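Local coordinates for type II secretion pathway related protein (Escherichia coli, PDB 3SOL) that probably acts as the pilotin of the type II secretion system, a lipoprotein that guides its secretin to the outer membrane, at residues S71-E74 and Y75-C78; D61-Y64 and V65-R69. One frame throughout, in Å; residues are numbered along the deposited sequence.

Interaction 1 (S71-E74 and Y75-C78); sequences STPE and YIKC
The phenol ring of Tyr-75 is approached obliquely by Pro-73, whose CB lies 4.0 Å from ring atom CD2, while Ile-76 CG1 rides 3.5 Å above one ring face, displaced toward the rim. The other flat group, the carboxylate of Glu-74, takes Lys-77 NZ on the syn side of OE2, 26° out of its plane. All this surrounds the N-terminus of helix 74-84, with Pro-73 as the N-cap residue, in the soluble helical domain of the pilotin. Pro-73 O receives the first good helical bond, from Lys-77 N at 3.1 Å, and a weak one from Ile-76 N. Outside the turn, Pro-73 CG and Ile-76 CD1 sit 4.0 Å apart, the two side chains running alongside each other and pointing the same way. Thr-72 comes across Ile-76 at about a right angle, its CG2 3.7 Å from Ile-76 CG2, and its OG1 bonds back to Asp-70. Lys-77 is buried and runs back under the loop, extended beyond CG, with its CE 3.3 Å from Thr-72 O. The Glu-74 chain bends at CB-CG (chi2 -61°), which brings the carboxylate round to meet the ammonium. That group also bonds to Leu-67 O, Asp-70 O and Tyr-19 OH, a set of oxygens likely to stabilise its positive charge. Tyr-19 OH bonds Glu-74 OE1 as well, helping fix the carboxylate's rotation. One turn along, the Cys-78 disulfide to Cys-24 ties this helix to the chain just past helix 5-23. The salt bridge itself is short, with Lys-77 NZ 2.7 Å from Glu-74 OE2.

Interaction 2 (D61-Y64 and V65-R69); sequences DDIY and VRLTR
Leu-67 N meets Ile-63 O, and Thr-68 N meets Tyr-64 O, as i to i+4 bonds in the last turns of the alpha-helix 53-69, while the bond from Arg-66 N to Asp-62 O is weak. The Tyr-64 side chain leaves with CG anti to its own N (chi1 -176°) and crosses the Thr-68 side chain at about a right angle. Thr-68 CG2 lies over one face of the Tyr-64 ring in a CH-pi contact, 4.0 Å from the centroid and 25° off the normal. Beyond the helix, the same ring has a cation-pi partner in Arg-18, touches the ring of Tyr-19, and bonds through its OH to Arg-23 NE, so it faces helix 5-23. One position back, Ile-63 packs against Ala-11, Ser-12 and Ser-15 of that helix. Its CG2 also runs beside Leu-67 CD1, 4.0 Å away, both side chains pointing the same way. Arg-66 folds back at chi3 so that its guanidinium lays a face over Ile-63 CA, with NH2 3.6 Å from Ile-63 CG1. An alanine in place of Thr-68 has neither methyl nor hydroxyl, and would probably leave a gap over that face of the Tyr-64 ring and Val-65 O with one donor fewer. At present Val-65 O takes two donors from the same face of its plane: Arg-69 N, and Thr-68 OG1 at 2.9 Å.

Interactions 1 and 2 lie in series: interaction 2 in the last turns of helix 53-69, interaction 1 in the turn that follows and the start of helix 74-84. Interaction 2 is the more interior, partly buried, with Ile-63 and Tyr-64 turned to helix 5-23 and mostly apolar and aromatic contacts. Interaction 1 sits nearer the surface and relies more on charge, its buried member being Lys-77. They meet directly: Lys-77 NZ probably hydrogen-bonds to Leu-67 O, 2.7 Å away, joining the end of one helix to the start of the next. Tyr-19 is shared too, touching the Tyr-64 ring and bonding the Glu-74 carboxylate, so helix 5-23 backs both contacts.

Interaction 1 (S71-E74 and Y75-C78)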
ATOM      1  N   SER A  71      -5.392  -8.469 -15.691  1.00 26.94           N
ATOM      2  CA  SER A  71      -5.794  -9.848 -16.005  1.00 26.38           C
ATOM      3  C   SER A  71      -4.881 -10.952 -15.432  1.00 24.67           C
ATOM      4  O   SER A  71      -5.175 -12.136 -15.603  1.00 23.50           O
ATOM      5  CB  SER A  71      -5.899 -10.037 -17.524  1.00 29.37           C
ATOM      6  OG  SER A  71      -4.606  -9.999 -18.090  1.00 31.81           O
ATOM      7  N   THR A  72      -3.795 -10.590 -14.754  1.00 22.40           N
ATOM      8  CA  THR A  72      -3.030 -11.566 -13.976  1.00 20.37           C
ATOM      9  C   THR A  72      -3.981 -12.352 -13.063  1.00 18.14           C
ATOM     10  O   THR A  72      -4.868 -11.775 -12.428  1.00 18.38           O
ATOM     11  CB  THR A  72      -1.951 -10.887 -13.123  1.00 19.64           C
ATOM     12  OG1 THR A  72      -1.134 -10.061 -13.962  1.00 19.52           O
ATOM     13  CG2 THR A  72      -1.096 -11.904 -12.393  1.00 18.90           C
ATOM     14  N   PRO A  73      -3.820 -13.672 -12.995  1.00 17.67           N
ATOM     15  CA  PRO A  73      -4.631 -14.434 -12.041  1.00 16.30           C
ATOM     16  C   PRO A  73      -4.567 -13.873 -10.639  1.00 15.43           C
ATOM     17  O   PRO A  73      -3.501 -13.455 -10.174  1.00 14.47           O
ATOM     18  CB  PRO A  73      -4.021 -15.837 -12.109  1.00 15.95           C
ATOM     19  CG  PRO A  73      -3.543 -15.928 -13.500  1.00 18.50           C
ATOM     20  CD  PRO A  73      -3.012 -14.558 -13.849  1.00 18.02           C
ATOM     21  N   GLU A  74      -5.715 -13.833  -9.965  1.00 14.65           N
ATOM     22  CA  GLU A  74      -5.766 -13.201  -8.656  1.00 14.43           C
ATOM     23  C   GLU A  74      -4.786 -13.857  -7.668  1.00 13.03           C
ATOM     24  O   GLU A  74      -4.150 -13.162  -6.883  1.00 12.97           O
ATOM     25  CB  GLU A  74      -7.187 -13.254  -8.098  1.00 14.98           C
ATOM     26  CG  GLU A  74      -8.208 -12.466  -8.886  1.00 16.95           C
ATOM     27  CD  GLU A  74      -7.864 -10.992  -8.929  1.00 18.33           C
ATOM     28  OE1 GLU A  74      -7.647 -10.438  -7.843  1.00 19.45           O
ATOM     29  OE2 GLU A  74      -7.795 -10.430 -10.047  1.00 19.35           O
ATOM     30  N   TYR A  75      -4.648 -15.182  -7.702  1.00 12.38           N
ATOM     31  CA  TYR A  75      -3.780 -15.848  -6.732  1.00 11.56           C
ATOM     32  C   TYR A  75      -2.317 -15.425  -6.952  1.00 12.07           C
ATOM     33  O   TYR A  75      -1.552 -15.352  -5.986  1.00 11.99           O
ATOM     34  CB  TYR A  75      -3.942 -17.378  -6.735  1.00 11.80           C
ATOM     35  CG  TYR A  75      -3.114 -18.110  -7.764  1.00 10.90           C
ATOM     36  CD1 TYR A  75      -1.847 -18.629  -7.432  1.00 11.27           C
ATOM     37  CD2 TYR A  75      -3.577 -18.300  -9.049  1.00 12.15           C
ATOM     38  CE1 TYR A  75      -1.057 -19.294  -8.372  1.00 13.54           C
ATOM     39  CE2 TYR A  75      -2.782 -18.977 -10.015  1.00 13.40           C
ATOM     40  CZ  TYR A  75      -1.519 -19.459  -9.653  1.00 11.62           C
ATOM     41  OH  TYR A  75      -0.765 -20.125 -10.582  1.00 11.65           O
ATOM     42  N   ILE A  76      -1.932 -15.134  -8.199  1.00 12.50           N
ATOM     43  CA  ILE A  76      -0.558 -14.687  -8.481  1.00 13.05           C
ATOM     44  C   ILE A  76      -0.339 -13.276  -7.965  1.00 13.41           C
ATOM     45  O   ILE A  76       0.729 -12.958  -7.411  1.00 12.93           O
ATOM     46  CB  ILE A  76      -0.232 -14.807  -9.995  1.00 14.69           C
ATOM     47  CG1 ILE A  76      -0.106 -16.287 -10.328  1.00 14.79           C
ATOM     48  CG2 ILE A  76       1.096 -14.076 -10.375  1.00 14.50           C
ATOM     49  CD1 ILE A  76       0.002 -16.622 -11.814  1.00 15.75           C
ATOM     50  N   LYS A  77      -1.364 -12.426  -8.104  1.00 14.07           N
ATOM     51  CA  LYS A  77      -1.318 -11.077  -7.503  1.00 14.14           C
ATOM     52  C   LYS A  77      -1.032 -11.185  -6.015  1.00 13.17           C
ATOM     53  O   LYS A  77      -0.147 -10.484  -5.491  1.00 12.51           O
ATOM     54  CB  LYS A  77      -2.635 -10.323  -7.695  1.00 14.29           C
ATOM     55  CG  LYS A  77      -2.978 -10.008  -9.142  1.00 16.61           C
ATOM     56  CD  LYS A  77      -4.286  -9.242  -9.245  1.00 15.22           C
ATOM     57  CE  LYS A  77      -4.692  -9.006 -10.679  1.00 17.01           C
ATOM     58  NZ  LYS A  77      -6.085  -8.441 -10.789  1.00 16.10           N
ATOM     59  N   CYS A  78      -1.795 -12.050  -5.342  1.00 12.64           N
ATOM     60  CA  CYS A  78      -1.609 -12.283  -3.901  1.00 13.13           C
ATOM     61  C   CYS A  78      -0.185 -12.737  -3.586  1.00 13.73           C
ATOM     62  O   CYS A  78       0.458 -12.212  -2.665  1.00 13.30           O
ATOM     63  CB  CYS A  78      -2.604 -13.304  -3.388  1.00 12.97           C
ATOM     64  SG  CYS A  78      -4.333 -12.763  -3.450  1.00 14.49           S
TER

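Interaction 2 (D61-Y64 and V65-R69)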
ATOM      1  N   ASP A  61      -6.297   4.763  -4.258  1.00 32.43           N
ATOM      2  CA  ASP A  61      -7.635   4.380  -4.747  1.00 33.15           C
ATOM      3  C   ASP A  61      -7.625   4.128  -6.250  1.00 33.65           C
ATOM      4  O   ASP A  61      -8.200   3.154  -6.733  1.00 31.78           O
ATOM      5  CB  ASP A  61      -8.679   5.467  -4.443  1.00 35.80           C
ATOM      6  CG  ASP A  61      -9.019   5.579  -2.955  1.00 37.23           C
ATOM      7  OD1 ASP A  61      -8.664   4.671  -2.168  1.00 37.31           O
ATOM      8  OD2 ASP A  61      -9.663   6.587  -2.581  1.00 41.13           O
ATOM      9  N   ASP A  62      -6.969   5.019  -6.986  1.00 35.55           N
ATOM     10  CA  ASP A  62      -6.913   4.925  -8.443  1.00 36.86           C
ATOM     11  C   ASP A  62      -6.068   3.743  -8.903  1.00 35.01           C
ATOM     12  O   ASP A  62      -6.439   3.038  -9.846  1.00 35.14           O
ATOM     13  CB  ASP A  62      -6.348   6.213  -9.021  1.00 40.15           C
ATOM     14  CG  ASP A  62      -7.293   7.394  -8.870  1.00 43.92           C
ATOM     15  OD1 ASP A  62      -8.524   7.197  -8.716  1.00 47.11           O
ATOM     16  OD2 ASP A  62      -6.792   8.530  -8.920  1.00 47.20           O
ATOM     17  N   ILE A  63      -4.942   3.520  -8.226  1.00 33.09           N
ATOM     18  CA  ILE A  63      -4.095   2.368  -8.490  1.00 30.84           C
ATOM     19  C   ILE A  63      -4.847   1.081  -8.186  1.00 28.92           C
ATOM     20  O   ILE A  63      -4.769   0.116  -8.944  1.00 27.59           O
ATOM     21  CB  ILE A  63      -2.789   2.406  -7.669  1.00 30.11           C
ATOM     22  CG1 ILE A  63      -1.905   3.576  -8.130  1.00 33.53           C
ATOM     23  CG2 ILE A  63      -2.030   1.089  -7.818  1.00 27.62           C
ATOM     24  CD1 ILE A  63      -0.786   3.919  -7.177  1.00 34.33           C
ATOM     25  N   TYR A  64      -5.593   1.069  -7.086  1.00 27.69           N
ATOM     26  CA  TYR A  64      -6.312  -0.132  -6.701  1.00 25.88           C
ATOM     27  C   TYR A  64      -7.267  -0.593  -7.800  1.00 26.96           C
ATOM     28  O   TYR A  64      -7.349  -1.789  -8.108  1.00 25.66           O
ATOM     29  CB  TYR A  64      -7.082   0.125  -5.421  1.00 26.29           C
ATOM     30  CG  TYR A  64      -7.796  -1.094  -4.873  1.00 22.93           C
ATOM     31  CD1 TYR A  64      -7.108  -2.047  -4.135  1.00 21.68           C
ATOM     32  CD2 TYR A  64      -9.159  -1.280  -5.081  1.00 25.33           C
ATOM     33  CE1 TYR A  64      -7.757  -3.154  -3.609  1.00 20.73           C
ATOM     34  CE2 TYR A  64      -9.815  -2.388  -4.560  1.00 23.52           C
ATOM     35  CZ  TYR A  64      -9.098  -3.318  -3.822  1.00 21.82           C
ATOM     36  OH  TYR A  64      -9.718  -4.422  -3.300  1.00 23.36           O
ATOM     37  N   VAL A  65      -7.988   0.354  -8.388  1.00 29.84           N
ATOM     38  CA  VAL A  65      -8.889   0.041  -9.487  1.00 31.92           C
ATOM     39  C   VAL A  65      -8.131  -0.599 -10.648  1.00 31.80           C
ATOM     40  O   VAL A  65      -8.577  -1.609 -11.205  1.00 32.09           O
ATOM     41  CB  VAL A  65      -9.622   1.276  -9.969  1.00 34.86           C
ATOM     42  CG1 VAL A  65     -10.373   0.972 -11.269  1.00 37.58           C
ATOM     43  CG2 VAL A  65     -10.558   1.775  -8.874  1.00 36.87           C
ATOM     44  N   ARG A  66      -6.980  -0.038 -10.993  1.00 32.02           N
ATOM     45  CA  ARG A  66      -6.163  -0.616 -12.053  1.00 32.93           C
ATOM     46  C   ARG A  66      -5.721  -2.031 -11.693  1.00 29.85           C
ATOM     47  O   ARG A  66      -5.745  -2.911 -12.553  1.00 28.93           O
ATOM     48  CB  ARG A  66      -4.950   0.263 -12.385  1.00 34.98           C
ATOM     49  CG  ARG A  66      -5.331   1.648 -12.851  1.00 41.20           C
ATOM     50  CD  ARG A  66      -4.255   2.289 -13.711  1.00 48.61           C
ATOM     51  NE  ARG A  66      -2.998   2.543 -13.002  1.00 52.32           N
ATOM     52  CZ  ARG A  66      -2.718   3.640 -12.287  1.00 56.45           C
ATOM     53  NH1 ARG A  66      -3.614   4.618 -12.126  1.00 58.42           N
ATOM     54  NH2 ARG A  66      -1.522   3.755 -11.709  1.00 57.79           N
ATOM     55  N   LEU A  67      -5.350  -2.259 -10.425  1.00 27.02           N
ATOM     56  CA  LEU A  67      -4.904  -3.582  -9.984  1.00 25.20           C
ATOM     57  C   LEU A  67      -6.025  -4.607 -10.085  1.00 24.42           C
ATOM     58  O   LEU A  67      -5.773  -5.727 -10.518  1.00 23.32           O
ATOM     59  CB  LEU A  67      -4.364  -3.556  -8.548  1.00 23.74           C
ATOM     60  CG  LEU A  67      -3.106  -2.721  -8.278  1.00 26.28           C
ATOM     61  CD1 LEU A  67      -2.812  -2.668  -6.773  1.00 25.27           C
ATOM     62  CD2 LEU A  67      -1.922  -3.292  -9.049  1.00 28.79           C
ATOM     63  N   THR A  68      -7.250  -4.239  -9.705  1.00 24.76           N
ATOM     64  CA  THR A  68      -8.376  -5.180  -9.798  1.00 25.25           C
ATOM     65  C   THR A  68      -8.656  -5.578 -11.254  1.00 26.89           C
ATOM     66  O   THR A  68      -9.001  -6.723 -11.523  1.00 27.15           O
ATOM     67  CB  THR A  68      -9.678  -4.664  -9.130  1.00 26.01           C
ATOM     68  OG1 THR A  68     -10.216  -3.546  -9.862  1.00 30.50           O
ATOM     69  CG2 THR A  68      -9.403  -4.251  -7.698  1.00 24.58           C
ATOM     70  N   ARG A  69      -8.470  -4.645 -12.183  1.00 28.56           N
ATOM     71  CA  ARG A  69      -8.734  -4.882 -13.595  1.00 30.38           C
ATOM     72  C   ARG A  69      -7.639  -5.653 -14.321  1.00 29.52           C
ATOM     73  O   ARG A  69      -7.883  -6.177 -15.396  1.00 30.47           O
ATOM     74  CB  ARG A  69      -8.897  -3.562 -14.323  1.00 33.41           C
ATOM     75  CG  ARG A  69     -10.064  -2.740 -13.916  1.00 37.74           C
ATOM     76  CD  ARG A  69      -9.982  -1.430 -14.669  1.00 44.41           C
ATOM     77  NE  ARG A  69     -11.025  -0.502 -14.280  1.00 51.25           N
ATOM     78  CZ  ARG A  69     -12.285  -0.555 -14.702  1.00 56.76           C
ATOM     79  NH1 ARG A  69     -12.691  -1.507 -15.545  1.00 59.12           N
ATOM     80  NH2 ARG A  69     -13.148   0.360 -14.278  1.00 59.15           N
TER